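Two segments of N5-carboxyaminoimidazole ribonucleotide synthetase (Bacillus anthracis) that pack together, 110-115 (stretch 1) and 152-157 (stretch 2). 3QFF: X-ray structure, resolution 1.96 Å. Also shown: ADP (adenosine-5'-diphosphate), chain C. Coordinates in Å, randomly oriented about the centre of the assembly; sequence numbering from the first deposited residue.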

ATOM      1  N   THR A 110     -14.953  25.779   0.491  1.00 30.41           N
ATOM      2  CA  THR A 110     -15.187  24.776   1.548  1.00 29.53           C
ATOM      3  C   THR A 110     -14.726  25.262   2.925  1.00 29.78           C
ATOM      4  O   THR A 110     -14.959  24.601   3.932  1.00 29.39           O
ATOM      5  N   GLN A 111     -14.069  26.412   2.968  1.00 29.50           N
ATOM      6  CA  GLN A 111     -13.514  26.919   4.225  1.00 29.97           C
ATOM      7  C   GLN A 111     -14.506  27.708   5.076  1.00 29.39           C
ATOM      8  O   GLN A 111     -14.242  28.003   6.244  1.00 30.15           O
ATOM      9  N   ASN A 112     -15.652  28.029   4.496  1.00 28.29           N
ATOM     10  CA  ASN A 112     -16.680  28.805   5.171  1.00 28.18           C
ATOM     11  C   ASN A 112     -18.017  28.095   4.979  1.00 27.51           C
ATOM     12  O   ASN A 112     -18.440  27.898   3.837  1.00 26.98           O
ATOM     13  N   ARG A 113     -18.658  27.710   6.086  1.00 26.98           N
ATOM     14  CA  ARG A 113     -19.901  26.907   6.048  1.00 28.10           C
ATOM     15  C   ARG A 113     -21.006  27.566   5.237  1.00 27.62           C
ATOM     16  O   ARG A 113     -21.770  26.894   4.543  1.00 27.52           O
ATOM     17  N   PHE A 114     -21.097  28.888   5.333  1.00 27.11           N
ATOM     18  CA  PHE A 114     -22.097  29.625   4.555  1.00 27.01           C
ATOM     19  C   PHE A 114     -21.767  29.624   3.065  1.00 26.32           C
ATOM     20  O   PHE A 114     -22.609  29.269   2.246  1.00 26.46           O
ATOM     21  N   THR A 115     -20.543  30.013   2.713  1.00 26.36           N
ATOM     22  CA  THR A 115     -20.094  29.951   1.316  1.00 26.27           C
ATOM     23  C   THR A 115     -20.286  28.542   0.747  1.00 26.02           C
ATOM     24  O   THR A 115     -20.728  28.375  -0.400  1.00 25.69           O
ATOM     25  N   LEU A 152     -26.722  25.770  15.715  1.00 41.01           N
ATOM     26  CA  LEU A 152     -25.907  26.936  15.431  1.00 40.17           C
ATOM     27  C   LEU A 152     -24.454  26.513  15.361  1.00 39.76           C
ATOM     28  O   LEU A 152     -23.922  25.992  16.329  1.00 39.81           O
ATOM     29  N   LYS A 153     -23.821  26.729  14.213  1.00 38.91           N
ATOM     30  CA  LYS A 153     -22.409  26.393  14.038  1.00 39.04           C
ATOM     31  C   LYS A 153     -21.648  27.631  13.577  1.00 38.74           C
ATOM     32  O   LYS A 153     -22.216  28.475  12.888  1.00 38.45           O
ATOM     33  N   THR A 154     -20.375  27.738  13.957  1.00 38.47           N
ATOM     34  CA  THR A 154     -19.523  28.815  13.447  1.00 38.87           C
ATOM     35  C   THR A 154     -19.229  28.558  11.969  1.00 38.91           C
ATOM     36  O   THR A 154     -19.100  27.408  11.557  1.00 38.47           O
ATOM     37  N   THR A 155     -19.127  29.622  11.177  1.00 39.08           N
ATOM     38  CA  THR A 155     -18.891  29.478   9.737  1.00 39.68           C
ATOM     39  C   THR A 155     -17.468  29.021   9.414  1.00 41.28           C
ATOM     40  O   THR A 155     -17.240  28.384   8.392  1.00 40.44           O
ATOM     41  N   THR A 156     -16.509  29.356  10.277  1.00 43.23           N
ATOM     42  CA  THR A 156     -15.111  29.008  10.019  1.00 45.90           C
ATOM     43  C   THR A 156     -14.439  28.351  11.214  1.00 47.61           C
ATOM     44  O   THR A 156     -14.993  28.331  12.319  1.00 47.89           O
ATOM     45  N   GLY A 157     -13.239  27.820  10.964  1.00 49.85           N
ATOM     46  CA  GLY A 157     -12.350  27.288  11.991  1.00 52.37           C
ATOM     47  C   GLY A 157     -13.024  26.317  12.931  1.00 54.64           C
ATOM     48  O   GLY A 157     -13.269  26.647  14.098  1.00 54.97           O
TER

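A helix start packed against the end of a strand illustrates a general principle: a backbone hydrogen bond ties the two segments together, and neighbouring side chains reach on to a ligand. In this carboxyaminoimidazole ribonucleotide synthetase the two segments bury 318 Å² between them, and about half of that area belongs to Arg113 and Thr155.

Thr110, a p rotamer, lies beyond reach of stretch 2. Gln111 has its CA-to-CB bond sideways, and its contact is made by the backbone instead: Gln111 O lies 3.7 Å from Thr156 CG2, so a methyl group covers the carbonyl.

Asn112 also starts sideways, but in the t rotamer the end of its side chain comes nearer to stretch 2. It occupies the N-cap position, where the first amides of a helix lack the carbonyl partners of a preceding turn. Asn112 OD1 fills that role, accepting from Thr115 N at 3.1 Å with good geometry and from Phe114 N at 2.9 Å in a weak, more bent bond. The same capping group rests against the neighbouring segment, with Asn112 OD1 3.7 Å from Thr155 CB and Asn112 ND2 3.8 Å from Thr156 CG2. Asn112 CA approaches Thr155 O at 3.3 Å in a CA-H...O contact.

That carbonyl is the anchor of the interface, for Arg113 N donates to Thr155 O over 2.8 Å at a nearly straight 167°. Arg113 points toward stretch 2 and, with chi1 m followed by t and t, is extended and runs across stretch 2 to the ligand. Arg113 NE donates a weak hydrogen bond to Thr154 O at 3.0 Å; that oxygen sits at the guanidinium edge, near its plane, while Lys153 CD covers one face. Arg113 NH1 donates a hydrogen bond to ADP O2B at 2.7 Å (166°). Lys153 also points toward its partner; its chi1 of -33° falls between wells, but the rest of the chain is extended, and Lys153 NZ binds both ADP O2A (2.8 Å) and ADP N7 (3.0 Å). Arg113 NH2 and Lys153 NZ consequently sit 4.5 Å apart, two like charges gathered beside an anionic diphosphate.

Phe114, a t rotamer, contributes little: Phe114 CB meets Thr155 CG2 at 4.2 Å, and its ring leads away. Thr115, an m rotamer, does not touch stretch 2; its part is to supply the capped amide. On the facing segment, Thr155 and Thr156 both adopt p with sideways CB atoms, whereas Thr154, likewise p, points away and uses its hydroxyl locally, Thr154 OG1 donating to Thr156 O at 3.1 Å.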

ATOM      1  CB  THR A 110     -14.477  23.433   1.250  1.00 29.28           C
ATOM      2  OG1 THR A 110     -13.056  23.643   1.200  1.00 28.43           O
ATOM      3  CG2 THR A 110     -14.952  22.852  -0.065  1.00 28.77           C
ATOM      4  CB  GLN A 111     -12.241  27.725   3.940  1.00 30.42           C
ATOM      5  CG  GLN A 111     -11.031  26.824   3.789  1.00 32.02           C
ATOM      6  CD  GLN A 111     -10.603  26.238   5.120  1.00 34.97           C
ATOM      7  OE1 GLN A 111      -9.953  26.914   5.928  1.00 37.41           O
ATOM      8  NE2 GLN A 111     -10.969  24.982   5.364  1.00 34.48           N
ATOM      9  CB  ASN A 112     -16.724  30.233   4.583  1.00 28.22           C
ATOM     10  CG  ASN A 112     -17.771  31.125   5.253  1.00 29.35           C
ATOM     11  OD1 ASN A 112     -18.959  30.822   5.244  1.00 27.92           O
ATOM     12  ND2 ASN A 112     -17.320  32.255   5.820  1.00 29.59           N
ATOM     13  CB  ARG A 113     -20.435  26.636   7.460  1.00 28.63           C
ATOM     14  CG  ARG A 113     -19.543  25.755   8.321  1.00 31.84           C
ATOM     15  CD  ARG A 113     -20.320  25.259   9.542  1.00 36.21           C
ATOM     16  NE  ARG A 113     -19.437  24.593  10.497  1.00 40.83           N
ATOM     17  CZ  ARG A 113     -19.161  23.291  10.477  1.00 42.84           C
ATOM     18  NH1 ARG A 113     -18.341  22.781  11.389  1.00 44.56           N
ATOM     19  NH2 ARG A 113     -19.706  22.502   9.552  1.00 41.01           N
ATOM     20  CB  PHE A 114     -22.273  31.058   5.086  1.00 27.74           C
ATOM     21  CG  PHE A 114     -23.364  31.818   4.394  1.00 28.67           C
ATOM     22  CD1 PHE A 114     -24.696  31.611   4.741  1.00 29.76           C
ATOM     23  CD2 PHE A 114     -23.066  32.706   3.373  1.00 30.05           C
ATOM     24  CE1 PHE A 114     -25.715  32.308   4.097  1.00 30.09           C
ATOM     25  CE2 PHE A 114     -24.086  33.405   2.718  1.00 31.38           C
ATOM     26  CZ  PHE A 114     -25.412  33.192   3.080  1.00 30.10           C
ATOM     27  CB  THR A 115     -18.622  30.398   1.183  1.00 26.43           C
ATOM     28  OG1 THR A 115     -18.470  31.649   1.850  1.00 27.15           O
ATOM     29  CG2 THR A 115     -18.238  30.593  -0.265  1.00 26.04           C
ATOM     30  CB  LEU A 152     -26.087  28.001  16.515  1.00 39.87           C
ATOM     31  CG  LEU A 152     -25.474  29.375  16.231  1.00 38.89           C
ATOM     32  CD1 LEU A 152     -26.214  30.062  15.093  1.00 37.25           C
ATOM     33  CD2 LEU A 152     -25.527  30.220  17.494  1.00 39.07           C
ATOM     34  CB  LYS A 153     -22.229  25.278  12.999  1.00 38.62           C
ATOM     35  CG  LYS A 153     -23.349  24.253  12.941  1.00 39.89           C
ATOM     36  CD  LYS A 153     -22.974  23.084  12.026  1.00 40.57           C
ATOM     37  CE  LYS A 153     -24.219  22.306  11.627  1.00 41.08           C
ATOM     38  NZ  LYS A 153     -24.014  21.498  10.387  1.00 39.85           N
ATOM     39  CB  THR A 154     -18.183  28.927  14.206  1.00 38.86           C
ATOM     40  OG1 THR A 154     -17.441  27.708  14.057  1.00 39.99           O
ATOM     41  CG2 THR A 154     -18.408  29.214  15.685  1.00 38.47           C
ATOM     42  CB  THR A 155     -19.190  30.779   8.955  1.00 39.36           C
ATOM     43  OG1 THR A 155     -18.477  31.872   9.544  1.00 37.10           O
ATOM     44  CG2 THR A 155     -20.685  31.086   8.946  1.00 39.02           C
ATOM     45  CB  THR A 156     -14.266  30.242   9.625  1.00 45.84           C
ATOM     46  OG1 THR A 156     -14.173  31.129  10.747  1.00 46.59           O
ATOM     47  CG2 THR A 156     -14.876  30.972   8.431  1.00 45.97           C
TER
HETATM   48  PB  ADP C 400     -18.039  19.292  12.132  1.00 62.88           P
HETATM   49  O1B ADP C 400     -17.510  19.663  13.498  1.00 62.84           O
HETATM   50  O2B ADP C 400     -17.543  20.212  11.037  1.00 62.26           O
HETATM   51  O3B ADP C 400     -17.911  17.819  11.822  1.00 62.65           O
HETATM   52  PA  ADP C 400     -20.828  18.990  11.336  1.00 60.58           P
HETATM   53  O1A ADP C 400     -20.342  17.794  10.543  1.00 61.16           O
HETATM   54  O2A ADP C 400     -21.543  20.125  10.639  1.00 60.28           O
HETATM   55  O3A ADP C 400     -19.628  19.609  12.237  1.00 61.78           O
HETATM   56  O5' ADP C 400     -21.848  18.449  12.455  1.00 59.78           O
HETATM   57  C5' ADP C 400     -21.377  17.591  13.493  1.00 59.37           C
HETATM   58  C4' ADP C 400     -22.456  16.575  13.833  1.00 58.68           C
HETATM   59  O4' ADP C 400     -23.640  17.262  14.242  1.00 57.97           O
HETATM   60  C3' ADP C 400     -22.838  15.725  12.631  1.00 58.29           C
HETATM   61  O3' ADP C 400     -22.130  14.481  12.633  1.00 59.10           O
HETATM   62  C2' ADP C 400     -24.334  15.528  12.773  1.00 58.33           C
HETATM   63  O2' ADP C 400     -24.601  14.293  13.442  1.00 57.59           O
HETATM   64  C1' ADP C 400     -24.806  16.675  13.654  1.00 57.50           C
HETATM   65  N9  ADP C 400     -25.531  17.686  12.834  1.00 56.66           N
HETATM   66  C8  ADP C 400     -24.981  18.764  12.236  1.00 56.00           C
HETATM   67  N7  ADP C 400     -25.913  19.486  11.566  1.00 55.36           N
HETATM   68  C5  ADP C 400     -27.096  18.871  11.731  1.00 54.99           C
HETATM   69  C6  ADP C 400     -28.494  19.106  11.288  1.00 54.68           C
HETATM   70  N6  ADP C 400     -28.818  20.174  10.516  1.00 52.96           N
HETATM   71  N1  ADP C 400     -29.434  18.211  11.684  1.00 54.85           N
HETATM   72  C2  ADP C 400     -29.132  17.145  12.448  1.00 54.93           C
HETATM   73  N3  ADP C 400     -27.889  16.875  12.883  1.00 55.17           N
HETATM   74  C4  ADP C 400     -26.844  17.685  12.569  1.00 55.74           C